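Local coordinates for protein Afp3 (Serratia entomophila, PDB 6RBN) that probably builds the contractile helical sheath that surrounds the inner tube of the anti-feeding prophage injection system, at residues Trp333-Gln338 against Trp344-Val349; Glu309-Leu314 against Val321-Ser326; Ala168-Leu173 against Tyr183-Asp188. All coordinates share one frame; numbering follows the deposited sequence.

All three contacts are mostly buried, but their places differ. The centres of contacts 1 and 3 lie about 12 and 11 Å from the centre of the chain, that of contact 2 about 22 Å. Other chains reach contacts 1 and 2, whereas none touches the segments of contact 3. Contact 1 is chiefly backbone pairing, with an arginine margin; contact 2 joins apolar branches to an amide–guanidinium pair; contact 3 is almost wholly a tyrosine reaching across to a strand. Trp-333 of contact 1 packs edge-to-face on Phe-325 of contact 2 and also touches its Gln-311. Phe-184 of contact 3 reaches Ile-347 and Thr-337 of contact 1. Contacts 2 and 3 do not touch.

Contact 1: residues Trp333-Gln338 against Trp344-Val349; sequences WGSRTQ and WRYIPV
Ser-335 to Thr-337 run antiparallel beside Arg-345 to Ile-347 and join them through a single beta bridge centred on Arg-336 and Tyr-346. Two backbone bonds flank this pair. Ile-347 N gives its hydrogen to Ser-335 O at 2.8 Å, and Thr-337 N gives its own to Arg-345 O at 2.9 Å. Both are nearly straight, at 170° and 172°, and they make Arg-336 with Tyr-346 a non-hydrogen-bonded antiparallel pair, in keeping with CA atoms 4.4 Å apart. Each acceptor carbonyl also receives a CA-H contact, Ser-335 O from Tyr-346 and Arg-345 O from Arg-336.

The tight side is the one with Ile-347. Its CG1 lies 3.7 Å from Thr-337 CG2 as the two side chains run past one another head to tail, and its CD1 reaches Arg-336 O. Beyond, Ile-347 rests on Ala-205 and Tyr-207 of strand 204-207, so this part is buried.

On the looser side stand Arg-336 and Arg-345, both partly exposed. They extend together in one direction, with Arg-336 NE 3.8 Å from Arg-345 CD and the guanidinium planes turned 79° apart. A bend at chi3 of Arg-345 turns its guanidinium away from the line of its straight inner chain. Arg-336 NE and Arg-345 NH1 remain 4.3 Å apart, but each arginine has its own acid: Glu-439 binds Arg-336 in a salt bridge and also accepts a bond from Tyr-346 OH, while Asp-340 pairs with Arg-345.

Tyr-346 holds the N-cap position of helix 347-364. The chemistry implies that direct backbone bonds tie the loop to the start of this helix, while separate carboxylates probably offset the neighbouring positive charges at the margin.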
loop_
_atom_site.group_PDB
_atom_site.type_symbol
_atom_site.label_atom_id
_atom_site.label_comp_id
_atom_site.label_asym_id
_atom_site.label_seq_id
_atom_site.Cartn_x
_atom_site.Cartn_y
_atom_site.Cartn_z
ATOM N N TRP D 333 17.291 -50.877 -47.610
ATOM C CA TRP D 333 16.019 -50.655 -48.293
ATOM C C TRP D 333 15.036 -51.717 -47.813
ATOM O O TRP D 333 14.951 -52.800 -48.394
ATOM C CB TRP D 333 16.232 -50.702 -49.798
ATOM C CG TRP D 333 15.124 -50.184 -50.633
ATOM C CD1 TRP D 333 14.242 -50.910 -51.362
ATOM C CD2 TRP D 333 14.796 -48.810 -50.859
ATOM N NE1 TRP D 333 13.373 -50.081 -52.022
ATOM C CE2 TRP D 333 13.693 -48.784 -51.724
ATOM C CE3 TRP D 333 15.322 -47.602 -50.401
ATOM C CZ2 TRP D 333 13.108 -47.598 -52.146
ATOM C CZ3 TRP D 333 14.740 -46.429 -50.823
ATOM C CH2 TRP D 333 13.645 -46.434 -51.684
ATOM N N GLY D 334 14.285 -51.388 -46.767
ATOM C CA GLY D 334 13.374 -52.326 -46.147
ATOM C C GLY D 334 13.441 -52.241 -44.638
ATOM O O GLY D 334 14.534 -52.177 -44.069
ATOM N N SER D 335 12.288 -52.235 -43.976
ATOM C CA SER D 335 12.233 -52.086 -42.526
ATOM C C SER D 335 11.181 -53.010 -41.921
ATOM O O SER D 335 10.378 -52.604 -41.083
ATOM C CB SER D 335 11.960 -50.636 -42.146
ATOM O OG SER D 335 10.663 -50.254 -42.556
ATOM N N ARG D 336 11.171 -54.272 -42.336
ATOM C CA ARG D 336 10.243 -55.253 -41.796
ATOM C C ARG D 336 10.949 -56.271 -40.910
ATOM O O ARG D 336 12.134 -56.559 -41.079
ATOM C CB ARG D 336 9.496 -55.997 -42.903
ATOM C CG ARG D 336 8.322 -55.247 -43.482
ATOM C CD ARG D 336 7.595 -56.124 -44.476
ATOM N NE ARG D 336 6.302 -55.575 -44.870
ATOM C CZ ARG D 336 6.118 -54.750 -45.889
ATOM N NH1 ARG D 336 7.154 -54.366 -46.610
ATOM N NH2 ARG D 336 4.907 -54.298 -46.179
ATOM N N THR D 337 10.187 -56.811 -39.961
ATOM C CA THR D 337 10.620 -57.903 -39.107
ATOM C C THR D 337 10.102 -59.229 -39.656
ATOM O O THR D 337 9.426 -59.286 -40.685
ATOM C CB THR D 337 10.130 -57.693 -37.673
ATOM O OG1 THR D 337 8.700 -57.664 -37.654
ATOM C CG2 THR D 337 10.657 -56.394 -37.109
ATOM N N GLN D 338 10.418 -60.316 -38.954
ATOM C CA GLN D 338 9.947 -61.636 -39.346
ATOM C C GLN D 338 8.475 -61.867 -39.039
ATOM O O GLN D 338 7.878 -62.785 -39.606
ATOM C CB GLN D 338 10.776 -62.713 -38.651
ATOM C CG GLN D 338 12.171 -62.853 -39.182
ATOM C CD GLN D 338 12.172 -63.374 -40.590
ATOM O OE1 GLN D 338 12.503 -62.660 -41.521
ATOM N NE2 GLN D 338 11.775 -64.622 -40.756
ATOM N N TRP D 344 3.244 -55.974 -35.276
ATOM C CA TRP D 344 4.698 -55.977 -35.169
ATOM C C TRP D 344 5.362 -56.219 -36.519
ATOM O O TRP D 344 6.369 -56.918 -36.619
ATOM C CB TRP D 344 5.154 -57.024 -34.159
ATOM C CG TRP D 344 4.506 -56.849 -32.830
ATOM C CD1 TRP D 344 3.535 -57.632 -32.291
ATOM C CD2 TRP D 344 4.724 -55.783 -31.899
ATOM N NE1 TRP D 344 3.161 -57.147 -31.065
ATOM C CE2 TRP D 344 3.874 -56.008 -30.802
ATOM C CE3 TRP D 344 5.565 -54.669 -31.879
ATOM C CZ2 TRP D 344 3.841 -55.166 -29.700
ATOM C CZ3 TRP D 344 5.530 -53.834 -30.782
ATOM C CH2 TRP D 344 4.677 -54.087 -29.709
ATOM N N ARG D 345 4.799 -55.628 -37.574
ATOM C CA ARG D 345 5.321 -55.833 -38.918
ATOM C C ARG D 345 6.621 -55.077 -39.145
ATOM O O ARG D 345 7.537 -55.594 -39.794
ATOM C CB ARG D 345 4.279 -55.402 -39.947
ATOM C CG ARG D 345 4.642 -55.723 -41.378
ATOM C CD ARG D 345 3.554 -55.265 -42.330
ATOM N NE ARG D 345 2.296 -55.971 -42.107
ATOM C CZ ARG D 345 2.001 -57.157 -42.627
ATOM N NH1 ARG D 345 2.875 -57.782 -43.403
ATOM N NH2 ARG D 345 0.831 -57.723 -42.370
ATOM N N TYR D 346 6.730 -53.864 -38.617
ATOM C CA TYR D 346 7.824 -52.968 -38.951
ATOM C C TYR D 346 8.878 -52.940 -37.854
ATOM O O TYR D 346 8.574 -53.140 -36.676
ATOM C CB TYR D 346 7.307 -51.556 -39.207
ATOM C CG TYR D 346 6.430 -51.458 -40.427
ATOM C CD1 TYR D 346 6.984 -51.430 -41.698
ATOM C CD2 TYR D 346 5.052 -51.386 -40.310
ATOM C CE1 TYR D 346 6.189 -51.341 -42.817
ATOM C CE2 TYR D 346 4.247 -51.296 -41.424
ATOM C CZ TYR D 346 4.822 -51.273 -42.673
ATOM O OH TYR D 346 4.023 -51.183 -43.788
ATOM N N ILE D 347 10.123 -52.703 -38.269
ATOM C CA ILE D 347 11.205 -52.484 -37.301
ATOM C C ILE D 347 10.996 -51.269 -36.404
ATOM O O ILE D 347 11.165 -51.411 -35.182
ATOM C CB ILE D 347 12.560 -52.476 -38.022
ATOM C CG1 ILE D 347 12.799 -53.808 -38.723
ATOM C CG2 ILE D 347 13.696 -52.219 -37.056
ATOM C CD1 ILE D 347 13.980 -53.787 -39.646
ATOM N N PRO D 348 10.649 -50.051 -36.898
ATOM C CA PRO D 348 10.585 -48.918 -35.953
ATOM C C PRO D 348 9.422 -48.973 -34.977
ATOM O O PRO D 348 9.486 -48.335 -33.923
ATOM C CB PRO D 348 10.474 -47.702 -36.874
ATOM C CG PRO D 348 9.842 -48.200 -38.061
ATOM C CD PRO D 348 10.407 -49.552 -38.269
ATOM N N VAL D 349 8.360 -49.711 -35.295
ATOM C CA VAL D 349 7.287 -49.904 -34.327
ATOM C C VAL D 349 7.726 -50.880 -33.246
ATOM O O VAL D 349 7.420 -50.701 -32.061
ATOM C CB VAL D 349 6.012 -50.373 -35.050
ATOM C CG1 VAL D 349 4.877 -50.606 -34.071
ATOM C CG2 VAL D 349 5.611 -49.365 -36.102
#

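Contact 2: residues Glu309-Leu314 against Val321-Ser326; sequences EQQAEL and VIRHFS
A small apolar patch with one polar pair at its edge links helix 308-311 and the turn after it to the segment that leads into and forms strand 322-325, with Gln-311, Leu-314, Val-321 and Arg-323 as the touching residues. The backbones keep their distance: the nearest CA atoms, those of Gln-311 and Val-321, are 7.1 Å apart, so the contact is made by side chains.

Val-321 supplies the apolar centre. Its CG2 branch meets Gln-311 CG at 3.9 Å and Leu-314 CD2 at 4.1 Å, the leucine crossing the valine at about a right angle. The patch continues outside the two segments, where Val-321 touches Val-306 and Leu-314 touches Ile-319.

Gln-311 serves both halves. With CG opposite its own backbone N (chi1 -169°) and the chain straight beyond it, the methylene part slides past Val-321 and carries the amide on to Arg-323. That arginine folds at chi2 and chi3 to bring its guanidinium back toward the helix. Gln-311 OE1 approaches the guanidinium at the edge, near its plane; the amide plane is turned 76° against it. Arg-323 NH1 is modelled 2.5 Å from Gln-311 OE1, an implausibly short hydrogen bond with a bent N-H...O angle of 138°, so its detail is doubtful. NH1 has a second partner in Asn-308 OD1, which links the arginine to the helix start as well.

Pro-8 and Val-7 of the second Afp3 subunit pack on Gln-311 and Arg-323 respectively. Strand 322-325 forms a beta hairpin with strand 329-332, and the helix packs beside the first strand of that hairpin, within the sequence assigned to the subtilisin-like sheath family.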
loop_
_atom_site.group_PDB
_atom_site.type_symbol
_atom_site.label_atom_id
_atom_site.label_comp_id
_atom_site.label_asym_id
_atom_site.label_seq_id
_atom_site.Cartn_x
_atom_site.Cartn_y
_atom_site.Cartn_z
ATOM N N GLU D 309 11.904 -57.529 -58.983
ATOM C CA GLU D 309 10.993 -58.662 -59.085
ATOM C C GLU D 309 11.333 -59.758 -58.082
ATOM O O GLU D 309 10.452 -60.513 -57.659
ATOM C CB GLU D 309 10.999 -59.217 -60.509
ATOM C CG GLU D 309 10.307 -58.314 -61.513
ATOM C CD GLU D 309 11.210 -57.231 -62.059
ATOM O OE1 GLU D 309 12.426 -57.257 -61.781
ATOM O OE2 GLU D 309 10.691 -56.330 -62.744
ATOM N N GLN D 310 12.604 -59.873 -57.702
ATOM C CA GLN D 310 12.953 -60.811 -56.644
ATOM C C GLN D 310 12.834 -60.167 -55.268
ATOM O O GLN D 310 12.731 -60.872 -54.260
ATOM C CB GLN D 310 14.340 -61.406 -56.889
ATOM C CG GLN D 310 15.465 -60.432 -57.032
ATOM C CD GLN D 310 16.751 -61.137 -57.376
ATOM O OE1 GLN D 310 16.813 -62.363 -57.393
ATOM N NE2 GLN D 310 17.783 -60.366 -57.685
ATOM N N GLN D 311 12.853 -58.837 -55.192
ATOM C CA GLN D 311 12.504 -58.206 -53.925
ATOM C C GLN D 311 10.999 -58.239 -53.689
ATOM O O GLN D 311 10.559 -58.244 -52.534
ATOM C CB GLN D 311 13.031 -56.768 -53.876
ATOM C CG GLN D 311 12.946 -56.128 -52.494
ATOM C CD GLN D 311 13.529 -54.741 -52.429
ATOM O OE1 GLN D 311 13.996 -54.201 -53.429
ATOM N NE2 GLN D 311 13.504 -54.151 -51.242
ATOM N N ALA D 312 10.200 -58.311 -54.755
ATOM C CA ALA D 312 8.753 -58.417 -54.639
ATOM C C ALA D 312 8.294 -59.742 -54.050
ATOM O O ALA D 312 7.172 -59.814 -53.542
ATOM C CB ALA D 312 8.102 -58.223 -56.007
ATOM N N GLU D 313 9.111 -60.789 -54.122
ATOM C CA GLU D 313 8.815 -62.041 -53.442
ATOM C C GLU D 313 9.537 -62.156 -52.110
ATOM O O GLU D 313 9.258 -63.085 -51.348
ATOM C CB GLU D 313 9.188 -63.233 -54.330
ATOM C CG GLU D 313 10.673 -63.361 -54.591
ATOM C CD GLU D 313 11.011 -64.492 -55.536
ATOM O OE1 GLU D 313 10.077 -65.176 -56.003
ATOM O OE2 GLU D 313 12.212 -64.696 -55.816
ATOM N N LEU D 314 10.450 -61.233 -51.822
ATOM C CA LEU D 314 11.197 -61.193 -50.574
ATOM C C LEU D 314 10.646 -60.200 -49.564
ATOM O O LEU D 314 10.649 -60.500 -48.371
ATOM C CB LEU D 314 12.666 -60.867 -50.861
ATOM C CG LEU D 314 13.687 -62.000 -50.967
ATOM C CD1 LEU D 314 13.291 -63.090 -51.933
ATOM C CD2 LEU D 314 14.991 -61.379 -51.430
ATOM N N VAL D 321 16.276 -55.922 -48.244
ATOM C CA VAL D 321 17.370 -55.976 -49.203
ATOM C C VAL D 321 18.196 -54.691 -49.161
ATOM O O VAL D 321 17.670 -53.581 -49.107
ATOM C CB VAL D 321 16.800 -56.236 -50.607
ATOM C CG1 VAL D 321 17.888 -56.264 -51.626
ATOM C CG2 VAL D 321 16.023 -57.538 -50.623
ATOM N N ILE D 322 19.519 -54.854 -49.163
ATOM C CA ILE D 322 20.459 -53.767 -49.418
ATOM C C ILE D 322 20.490 -53.530 -50.923
ATOM O O ILE D 322 20.976 -54.378 -51.679
ATOM C CB ILE D 322 21.863 -54.106 -48.899
ATOM C CG1 ILE D 322 21.823 -54.526 -47.432
ATOM C CG2 ILE D 322 22.784 -52.920 -49.084
ATOM C CD1 ILE D 322 21.344 -53.460 -46.508
ATOM N N ARG D 323 19.985 -52.385 -51.362
ATOM C CA ARG D 323 19.878 -52.065 -52.778
ATOM C C ARG D 323 20.975 -51.098 -53.194
ATOM O O ARG D 323 21.557 -50.388 -52.371
ATOM C CB ARG D 323 18.512 -51.454 -53.099
ATOM C CG ARG D 323 17.351 -52.402 -52.935
ATOM C CD ARG D 323 17.340 -53.442 -54.027
ATOM N NE ARG D 323 17.191 -52.835 -55.345
ATOM C CZ ARG D 323 16.021 -52.547 -55.904
ATOM N NH1 ARG D 323 14.895 -52.815 -55.265
ATOM N NH2 ARG D 323 15.978 -51.995 -57.106
ATOM N N HIS D 324 21.253 -51.077 -54.492
ATOM C CA HIS D 324 22.183 -50.126 -55.081
ATOM C C HIS D 324 21.425 -49.143 -55.954
ATOM O O HIS D 324 20.727 -49.544 -56.891
ATOM C CB HIS D 324 23.262 -50.827 -55.906
ATOM C CG HIS D 324 24.324 -49.900 -56.412
ATOM N ND1 HIS D 324 24.192 -49.187 -57.584
ATOM C CD2 HIS D 324 25.530 -49.564 -55.901
ATOM C CE1 HIS D 324 25.273 -48.453 -57.773
ATOM N NE2 HIS D 324 26.102 -48.663 -56.767
ATOM N N PHE D 325 21.557 -47.861 -55.642
ATOM C CA PHE D 325 21.032 -46.781 -56.462
ATOM C C PHE D 325 22.209 -46.002 -57.026
ATOM O O PHE D 325 23.194 -45.770 -56.318
ATOM C CB PHE D 325 20.114 -45.875 -55.647
ATOM C CG PHE D 325 18.862 -46.554 -55.183
ATOM C CD1 PHE D 325 17.788 -46.713 -56.038
ATOM C CD2 PHE D 325 18.765 -47.046 -53.895
ATOM C CE1 PHE D 325 16.637 -47.344 -55.615
ATOM C CE2 PHE D 325 17.619 -47.679 -53.468
ATOM C CZ PHE D 325 16.555 -47.826 -54.330
ATOM N N SER D 326 22.111 -45.616 -58.300
ATOM C CA SER D 326 23.267 -45.066 -59.003
ATOM C C SER D 326 23.618 -43.671 -58.506
ATOM O O SER D 326 24.797 -43.301 -58.455
ATOM C CB SER D 326 22.997 -45.042 -60.505
ATOM O OG SER D 326 21.959 -44.131 -60.812
#

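Contact 3: residues Ala168-Leu173 against Tyr183-Asp188; sequences AVYGAL and YFLLAD
Helix-on-strand packing of an alpha/beta unit is the setting here: Tyr-170 of helix 163-172 lies against Leu-185 and Ala-187 of strand 185-188, which follows the helix after a connecting loop. The short axes run roughly antiparallel, at 147° between their N-to-C directions, and approach to 10.5 Å. That gap is bridged largely by one tyrosine ring, for the nearest CA atoms, of Tyr-170 and Ala-187, are 7.7 Å apart.

The ring spans two places on the strand. Along one edge, Tyr-170 CD1 and CE1 are each 3.9 Å from Leu-185 CD1, the leucine coming in obliquely. On the other side of the ring outline, Tyr-170 CE2 is 3.8 Å from Ala-187 CB. This methyl makes an off-centre CH-pi contact, 4.2 Å from the ring centroid and 29° from the ring normal. With CG opposite the carbonyl carbon (chi1 -67°), the Tyr-170 ring leaves the helix toward the strand and meets its direction at a steep angle.

The phenol end carries on past the alanine. Tyr-170 OH approaches Ala-187 CA to 3.4 Å and lies 3.9 Å from Asp-188 OD2. The carboxylate has a clearer partner elsewhere: Asp-188 OD1 bonds Ser-271 OG, while OD2 also has a long, weak ion pair with Arg-166. Resting on Leu-185 and Ala-187, the pairing across the contact is mainly apolar and aromatic.

Leu-185 and Ala-187 also make backbone bonds to the parallel strand 204-207. Leu-186 points its CB away from Tyr-170 and packs on Ala-275 and Tyr-278 of helix 271-284. Strand 185-188 thus lies between helix 163-172, reached through Leu-185 and Ala-187, and helix 271-284, reached through Leu-186.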
loop_
_atom_site.group_PDB
_atom_site.type_symbol
_atom_site.label_atom_id
_atom_site.label_comp_id
_atom_site.label_asym_id
_atom_site.label_seq_id
_atom_site.Cartn_x
_atom_site.Cartn_y
_atom_site.Cartn_z
ATOM N N ALA D 168 24.838 -71.881 -35.734
ATOM C CA ALA D 168 25.068 -72.285 -34.354
ATOM C C ALA D 168 24.865 -71.126 -33.387
ATOM O O ALA D 168 24.470 -71.341 -32.237
ATOM C CB ALA D 168 26.474 -72.860 -34.204
ATOM N N VAL D 169 25.125 -69.897 -33.830
ATOM C CA VAL D 169 24.909 -68.735 -32.976
ATOM C C VAL D 169 23.433 -68.352 -32.947
ATOM O O VAL D 169 22.882 -68.051 -31.883
ATOM C CB VAL D 169 25.802 -67.571 -33.444
ATOM C CG1 VAL D 169 25.505 -66.303 -32.672
ATOM C CG2 VAL D 169 27.262 -67.938 -33.278
ATOM N N TYR D 170 22.764 -68.386 -34.105
ATOM C CA TYR D 170 21.358 -67.989 -34.167
ATOM C C TYR D 170 20.457 -68.994 -33.463
ATOM O O TYR D 170 19.387 -68.623 -32.970
ATOM C CB TYR D 170 20.907 -67.832 -35.620
ATOM C CG TYR D 170 21.539 -66.685 -36.375
ATOM C CD1 TYR D 170 22.181 -65.649 -35.711
ATOM C CD2 TYR D 170 21.499 -66.648 -37.762
ATOM C CE1 TYR D 170 22.763 -64.610 -36.407
ATOM C CE2 TYR D 170 22.078 -65.612 -38.466
ATOM C CZ TYR D 170 22.706 -64.596 -37.782
ATOM O OH TYR D 170 23.284 -63.560 -38.474
ATOM N N GLY D 171 20.866 -70.262 -33.407
ATOM C CA GLY D 171 20.099 -71.245 -32.665
ATOM C C GLY D 171 20.305 -71.152 -31.170
ATOM O O GLY D 171 19.391 -71.458 -30.400
ATOM N N ALA D 172 21.493 -70.729 -30.737
ATOM C CA ALA D 172 21.760 -70.574 -29.314
ATOM C C ALA D 172 21.103 -69.327 -28.741
ATOM O O ALA D 172 20.847 -69.268 -27.534
ATOM C CB ALA D 172 23.267 -70.529 -29.063
ATOM N N LEU D 173 20.823 -68.334 -29.578
ATOM C CA LEU D 173 20.224 -67.083 -29.136
ATOM C C LEU D 173 18.729 -67.019 -29.390
ATOM O O LEU D 173 18.101 -66.018 -29.037
ATOM C CB LEU D 173 20.904 -65.902 -29.831
ATOM C CG LEU D 173 22.388 -65.720 -29.527
ATOM C CD1 LEU D 173 22.960 -64.561 -30.319
ATOM C CD2 LEU D 173 22.595 -65.523 -28.047
ATOM N N TYR D 183 15.941 -57.909 -26.497
ATOM C CA TYR D 183 16.995 -58.060 -27.484
ATOM C C TYR D 183 16.407 -58.018 -28.887
ATOM O O TYR D 183 15.205 -58.195 -29.089
ATOM C CB TYR D 183 17.761 -59.366 -27.287
ATOM C CG TYR D 183 18.415 -59.485 -25.939
ATOM C CD1 TYR D 183 19.458 -58.649 -25.582
ATOM C CD2 TYR D 183 18.027 -60.471 -25.046
ATOM C CE1 TYR D 183 20.066 -58.758 -24.351
ATOM C CE2 TYR D 183 18.637 -60.594 -23.818
ATOM C CZ TYR D 183 19.651 -59.733 -23.476
ATOM O OH TYR D 183 20.259 -59.850 -22.250
ATOM N N PHE D 184 17.275 -57.787 -29.866
ATOM C CA PHE D 184 16.834 -57.692 -31.253
ATOM C C PHE D 184 17.930 -58.286 -32.122
ATOM O O PHE D 184 19.025 -57.727 -32.205
ATOM C CB PHE D 184 16.543 -56.245 -31.634
ATOM C CG PHE D 184 15.820 -56.093 -32.936
ATOM C CD1 PHE D 184 14.458 -56.320 -33.010
ATOM C CD2 PHE D 184 16.495 -55.719 -34.082
ATOM C CE1 PHE D 184 13.779 -56.176 -34.199
ATOM C CE2 PHE D 184 15.822 -55.576 -35.277
ATOM C CZ PHE D 184 14.461 -55.806 -35.332
ATOM N N LEU D 185 17.642 -59.415 -32.759
ATOM C CA LEU D 185 18.620 -60.115 -33.578
ATOM C C LEU D 185 18.650 -59.542 -34.987
ATOM O O LEU D 185 17.604 -59.273 -35.583
ATOM C CB LEU D 185 18.296 -61.607 -33.626
ATOM C CG LEU D 185 19.192 -62.535 -34.445
ATOM C CD1 LEU D 185 20.599 -62.545 -33.913
ATOM C CD2 LEU D 185 18.623 -63.932 -34.440
ATOM N N LEU D 186 19.854 -59.354 -35.515
ATOM C CA LEU D 186 20.056 -58.923 -36.895
ATOM C C LEU D 186 20.662 -60.096 -37.658
ATOM O O LEU D 186 21.882 -60.237 -37.749
ATOM C CB LEU D 186 20.945 -57.694 -36.969
ATOM C CG LEU D 186 20.383 -56.417 -36.362
ATOM C CD1 LEU D 186 21.402 -55.303 -36.430
ATOM C CD2 LEU D 186 19.116 -56.034 -37.082
ATOM N N ALA D 187 19.798 -60.937 -38.209
ATOM C CA ALA D 187 20.237 -62.113 -38.939
ATOM C C ALA D 187 20.576 -61.748 -40.379
ATOM O O ALA D 187 20.343 -60.631 -40.840
ATOM C CB ALA D 187 19.165 -63.200 -38.897
ATOM N N ASP D 188 21.136 -62.719 -41.093
ATOM C CA ASP D 188 21.578 -62.522 -42.465
ATOM C C ASP D 188 21.109 -63.687 -43.316
ATOM O O ASP D 188 21.342 -64.846 -42.965
ATOM C CB ASP D 188 23.097 -62.409 -42.537
ATOM C CG ASP D 188 23.606 -61.142 -41.926
ATOM O OD1 ASP D 188 22.929 -60.104 -42.053
ATOM O OD2 ASP D 188 24.664 -61.179 -41.269
#